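Local atomic coordinates of inositol monophosphatase (Zymomonas mobilis, PDB entry 4N81), a protein that probably hydrolyses phosphate monoesters such as inositol monophosphate in a magnesium-dependent reaction. Residues L104-I118 against K207-E219. Numbering follows the deposited sequence.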
loop_
_atom_site.group_PDB
_atom_site.type_symbol
_atom_site.label_atom_id
_atom_site.label_comp_id
_atom_site.label_asym_id
_atom_site.label_seq_id
_atom_site.Cartn_x
_atom_site.Cartn_y
_atom_site.Cartn_z
ATOM N N LEU A 104 -3.209 -1.353 16.579
ATOM C CA LEU A 104 -2.083 -0.962 17.434
ATOM C C LEU A 104 -2.494 -1.124 18.879
ATOM O O LEU A 104 -3.558 -0.615 19.272
ATOM C CB LEU A 104 -1.737 0.512 17.195
ATOM C CG LEU A 104 -1.442 0.917 15.748
ATOM C CD1 LEU A 104 -0.993 2.392 15.642
ATOM C CD2 LEU A 104 -0.309 0.006 15.229
ATOM N N ILE A 105 -1.653 -1.793 19.669
ATOM C CA ILE A 105 -1.885 -1.877 21.118
ATOM C C ILE A 105 -0.591 -1.435 21.819
ATOM O O ILE A 105 0.501 -1.919 21.492
ATOM C CB ILE A 105 -2.201 -3.339 21.479
ATOM C CG1 ILE A 105 -3.534 -3.761 20.816
ATOM C CG2 ILE A 105 -2.178 -3.568 23.043
ATOM C CD1 ILE A 105 -3.636 -5.236 20.522
ATOM N N ALA A 106 -0.694 -0.592 22.827
ATOM C CA ALA A 106 0.522 -0.188 23.509
ATOM C C ALA A 106 0.271 -0.118 24.994
ATOM O O ALA A 106 -0.859 0.125 25.408
ATOM C CB ALA A 106 0.962 1.162 22.999
ATOM N N LEU A 107 1.320 -0.382 25.782
ATOM C CA LEU A 107 1.305 -0.085 27.227
ATOM C C LEU A 107 2.295 1.070 27.436
ATOM O O LEU A 107 3.414 1.028 26.905
ATOM C CB LEU A 107 1.788 -1.295 28.035
ATOM C CG LEU A 107 1.936 -1.068 29.546
ATOM C CD1 LEU A 107 0.611 -0.560 30.156
ATOM C CD2 LEU A 107 2.402 -2.363 30.259
ATOM N N VAL A 108 1.884 2.064 28.244
ATOM C CA VAL A 108 2.588 3.316 28.362
ATOM C C VAL A 108 2.783 3.544 29.862
ATOM O O VAL A 108 1.842 3.350 30.619
ATOM C CB VAL A 108 1.739 4.445 27.738
ATOM C CG1 VAL A 108 2.326 5.784 28.046
ATOM C CG2 VAL A 108 1.651 4.269 26.235
ATOM N N GLU A 109 3.999 3.892 30.282
ATOM C CA GLU A 109 4.265 4.166 31.708
ATOM C C GLU A 109 4.912 5.523 31.863
ATOM O O GLU A 109 5.908 5.787 31.193
ATOM C CB GLU A 109 5.264 3.162 32.293
ATOM C CG GLU A 109 4.741 1.765 32.473
ATOM C CD GLU A 109 5.769 0.831 33.143
ATOM O OE1 GLU A 109 5.615 -0.386 32.994
ATOM O OE2 GLU A 109 6.705 1.305 33.822
ATOM N N ASP A 110 4.386 6.340 32.788
ATOM C CA ASP A 110 4.870 7.716 32.947
ATOM C C ASP A 110 4.896 8.438 31.584
ATOM O O ASP A 110 5.820 9.205 31.270
ATOM C CB ASP A 110 6.251 7.698 33.571
ATOM C CG ASP A 110 6.282 6.905 34.879
ATOM O OD1 ASP A 110 7.256 6.166 35.064
ATOM O OD2 ASP A 110 5.338 6.990 35.705
ATOM N N GLY A 111 3.897 8.136 30.765
ATOM C CA GLY A 111 3.710 8.808 29.504
ATOM C C GLY A 111 4.588 8.232 28.396
ATOM O O GLY A 111 4.413 8.632 27.250
ATOM N N ARG A 112 5.483 7.275 28.709
ATOM C CA ARG A 112 6.346 6.641 27.684
ATOM C C ARG A 112 5.888 5.240 27.227
ATOM O O ARG A 112 5.674 4.406 28.073
ATOM C CB ARG A 112 7.794 6.497 28.190
ATOM C CG ARG A 112 8.474 7.829 28.576
ATOM C CD ARG A 112 8.661 8.795 27.342
ATOM N NE ARG A 112 9.233 10.070 27.839
ATOM C CZ ARG A 112 10.534 10.251 27.952
ATOM N NH1 ARG A 112 11.355 9.268 27.564
ATOM N NH2 ARG A 112 11.023 11.394 28.400
ATOM N N PRO A 113 5.779 4.982 25.899
ATOM C CA PRO A 113 5.452 3.596 25.526
ATOM C C PRO A 113 6.513 2.641 25.999
ATOM O O PRO A 113 7.703 2.916 25.812
ATOM C CB PRO A 113 5.476 3.622 23.985
ATOM C CG PRO A 113 5.199 5.073 23.623
ATOM C CD PRO A 113 5.830 5.894 24.746
ATOM N N VAL A 114 6.098 1.509 26.543
ATOM C CA VAL A 114 7.056 0.476 26.951
ATOM C C VAL A 114 6.735 -0.864 26.263
ATOM O O VAL A 114 7.538 -1.807 26.311
ATOM C CB VAL A 114 7.087 0.279 28.458
ATOM C CG1 VAL A 114 7.536 1.590 29.157
ATOM C CG2 VAL A 114 5.706 -0.162 28.956
ATOM N N LEU A 115 5.587 -0.941 25.587
ATOM C CA LEU A 115 5.256 -2.202 24.878
ATOM C C LEU A 115 4.368 -1.830 23.718
ATOM O O LEU A 115 3.522 -0.973 23.886
ATOM C CB LEU A 115 4.461 -3.115 25.879
ATOM C CG LEU A 115 3.844 -4.460 25.508
ATOM C CD1 LEU A 115 3.403 -5.085 26.860
ATOM C CD2 LEU A 115 2.656 -4.368 24.622
ATOM N N GLY A 116 4.537 -2.467 22.554
ATOM C CA GLY A 116 3.700 -2.125 21.418
ATOM C C GLY A 116 3.510 -3.333 20.521
ATOM O O GLY A 116 4.439 -4.116 20.326
ATOM N N ILE A 117 2.321 -3.477 19.949
ATOM C CA ILE A 117 2.075 -4.478 18.918
ATOM C C ILE A 117 1.445 -3.755 17.731
ATOM O O ILE A 117 0.545 -2.869 17.926
ATOM C CB ILE A 117 1.113 -5.610 19.439
ATOM C CG1 ILE A 117 1.863 -6.532 20.423
ATOM C CG2 ILE A 117 0.583 -6.466 18.273
ATOM C CD1 ILE A 117 1.044 -7.744 20.914
ATOM N N ILE A 118 1.925 -4.105 16.528
ATOM C CA ILE A 118 1.192 -3.817 15.287
ATOM C C ILE A 118 0.698 -5.157 14.779
ATOM O O ILE A 118 1.504 -6.070 14.574
ATOM C CB ILE A 118 2.099 -3.251 14.148
ATOM C CG1 ILE A 118 2.724 -1.872 14.532
ATOM C CG2 ILE A 118 1.276 -3.102 12.857
ATOM C CD1 ILE A 118 4.048 -1.553 13.682
ATOM N N LYS A 207 -2.208 11.263 16.248
ATOM C CA LYS A 207 -2.704 11.211 17.632
ATOM C C LYS A 207 -1.860 10.201 18.390
ATOM O O LYS A 207 -1.235 9.391 17.752
ATOM C CB LYS A 207 -4.177 10.760 17.632
ATOM C CG LYS A 207 -5.039 11.668 16.754
ATOM C CD LYS A 207 -5.047 13.079 17.300
ATOM C CE LYS A 207 -5.880 14.060 16.401
ATOM N NZ LYS A 207 -5.087 14.701 15.283
ATOM N N PHE A 208 -1.884 10.206 19.728
ATOM C CA PHE A 208 -1.047 9.269 20.487
ATOM C C PHE A 208 -1.420 7.800 20.160
ATOM O O PHE A 208 -0.547 6.909 20.127
ATOM C CB PHE A 208 -1.183 9.533 22.010
ATOM C CG PHE A 208 -0.177 8.767 22.873
ATOM C CD1 PHE A 208 1.161 8.687 22.518
ATOM C CD2 PHE A 208 -0.575 8.186 24.069
ATOM C CE1 PHE A 208 2.099 7.994 23.324
ATOM C CE2 PHE A 208 0.354 7.514 24.917
ATOM C CZ PHE A 208 1.691 7.412 24.538
ATOM N N TYR A 209 -2.693 7.563 19.845
ATOM C CA TYR A 209 -3.171 6.231 19.466
ATOM C C TYR A 209 -2.417 5.756 18.231
ATOM O O TYR A 209 -2.295 4.549 18.011
ATOM C CB TYR A 209 -4.660 6.290 18.976
ATOM C CG TYR A 209 -5.621 6.908 19.920
ATOM C CD1 TYR A 209 -6.220 6.134 20.936
ATOM C CD2 TYR A 209 -5.955 8.242 19.820
ATOM C CE1 TYR A 209 -7.131 6.680 21.830
ATOM C CE2 TYR A 209 -6.856 8.812 20.712
ATOM C CZ TYR A 209 -7.451 8.031 21.719
ATOM O OH TYR A 209 -8.368 8.614 22.597
ATOM N N ASP A 210 -1.998 6.687 17.396
ATOM C CA ASP A 210 -1.348 6.295 16.146
ATOM C C ASP A 210 0.154 5.978 16.266
ATOM O O ASP A 210 0.672 5.351 15.356
ATOM C CB ASP A 210 -1.451 7.414 15.098
ATOM C CG ASP A 210 -2.911 7.868 14.822
ATOM O OD1 ASP A 210 -3.825 7.012 14.817
ATOM O OD2 ASP A 210 -3.101 9.094 14.619
ATOM N N PHE A 211 0.846 6.397 17.340
ATOM C CA PHE A 211 2.306 6.171 17.415
ATOM C C PHE A 211 2.836 5.504 18.680
ATOM O O PHE A 211 4.006 5.004 18.714
ATOM C CB PHE A 211 3.127 7.461 17.087
ATOM C CG PHE A 211 2.886 8.608 18.038
ATOM C CD1 PHE A 211 3.588 8.699 19.239
ATOM C CD2 PHE A 211 1.971 9.603 17.730
ATOM C CE1 PHE A 211 3.399 9.786 20.115
ATOM C CE2 PHE A 211 1.762 10.673 18.592
ATOM C CZ PHE A 211 2.478 10.776 19.788
ATOM N N ALA A 212 1.976 5.465 19.715
ATOM C CA ALA A 212 2.449 4.888 20.972
ATOM C C ALA A 212 3.028 3.491 20.741
ATOM O O ALA A 212 4.131 3.202 21.206
ATOM C CB ALA A 212 1.286 4.803 22.018
ATOM N N ALA A 213 2.296 2.624 20.027
ATOM C CA ALA A 213 2.781 1.215 19.838
ATOM C C ALA A 213 4.051 1.179 18.973
ATOM O O ALA A 213 4.833 0.205 19.031
ATOM C CB ALA A 213 1.685 0.353 19.156
ATOM N N LEU A 214 4.194 2.169 18.095
ATOM C CA LEU A 214 5.287 2.090 17.123
ATOM C C LEU A 214 6.645 2.285 17.767
ATOM O O LEU A 214 7.671 1.743 17.289
ATOM C CB LEU A 214 5.112 3.164 16.056
ATOM C CG LEU A 214 3.718 3.222 15.410
ATOM C CD1 LEU A 214 3.685 4.382 14.480
ATOM C CD2 LEU A 214 3.390 1.909 14.666
ATOM N N VAL A 215 6.677 3.144 18.786
ATOM C CA VAL A 215 8.024 3.470 19.310
ATOM C C VAL A 215 8.881 2.254 19.824
ATOM O O VAL A 215 10.040 2.095 19.430
ATOM C CB VAL A 215 7.945 4.616 20.422
ATOM C CG1 VAL A 215 9.376 5.010 20.945
ATOM C CG2 VAL A 215 7.194 5.874 19.867
ATOM N N PRO A 216 8.328 1.405 20.707
ATOM C CA PRO A 216 9.107 0.242 21.174
ATOM C C PRO A 216 9.489 -0.694 20.042
ATOM O O PRO A 216 10.546 -1.333 20.098
ATOM C CB PRO A 216 8.154 -0.462 22.169
ATOM C CG PRO A 216 7.131 0.551 22.507
ATOM C CD PRO A 216 6.996 1.467 21.346
ATOM N N ILE A 217 8.626 -0.787 19.032
ATOM C CA ILE A 217 8.878 -1.719 17.924
ATOM C C ILE A 217 10.058 -1.219 17.092
ATOM O O ILE A 217 11.034 -1.944 16.893
ATOM C CB ILE A 217 7.606 -1.838 17.037
ATOM C CG1 ILE A 217 6.528 -2.591 17.847
ATOM C CG2 ILE A 217 7.903 -2.468 15.631
ATOM C CD1 ILE A 217 5.133 -2.550 17.121
ATOM N N VAL A 218 10.013 0.054 16.728
ATOM C CA VAL A 218 11.101 0.626 15.942
ATOM C C VAL A 218 12.412 0.641 16.742
ATOM O O VAL A 218 13.475 0.243 16.218
ATOM C CB VAL A 218 10.757 2.060 15.506
ATOM C CG1 VAL A 218 12.013 2.761 14.910
ATOM C CG2 VAL A 218 9.621 2.027 14.410
ATOM N N GLU A 219 12.334 1.070 18.001
ATOM C CA GLU A 219 13.537 1.208 18.801
ATOM C C GLU A 219 14.131 -0.146 19.129
ATOM O O GLU A 219 15.342 -0.280 19.088
ATOM C CB GLU A 219 13.321 2.168 20.031
ATOM C CG GLU A 219 12.981 3.634 19.460
ATOM C CD GLU A 219 13.375 4.872 20.322
ATOM O OE1 GLU A 219 13.162 4.685 21.536
ATOM O OE2 GLU A 219 13.845 6.015 19.773
#
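Ala213 lies in the tightly packed part of the contact between the hairpin 104-118 and the segment 207-219: its CB rests 3.5 Å from Ile105 O and almost as near Ile117 O, bedded on the backbone of both strands. Next to it, Gly116 CA gives a C-H...O contact to Ala213 O (163° at the hydrogen), an approach in which a CB on Gly116 would collide with that oxygen. Pro113 lays CB and CG over Ala212 O, CB at 3.1 Å, and sets CB against Pro216 CD. The strand 112-118 and the helix 214-219 run nearly perpendicular (89°), and Ile118 hooks CG1 and CD1 over Leu214 CD2 and Ile217 CD1 at the far end.

Val108 is close too, CG2 3.6 Å from Phe208 CZ, while CG1, anti to the backbone N, lies in the ring plane at its edge. With an alanine here both methyls go, which would probably open a gap beside CZ and CE2 of Phe208. The fit slackens at Pro113 CG, 4.3 Å from Phe208 CE1, and beyond, Asp110 and Arg112 reach solvent.

Leu104 CD1 meets Asp210 O at 3.4 Å. The Asp210 carboxylate, bonded at OD2 by Lys207 N (2.9 Å), lies close to Asp86 and Asp89. Apolar packing thus seats Asp210 through its backbone side, consistent with its side chain serving the predicted magnesium site.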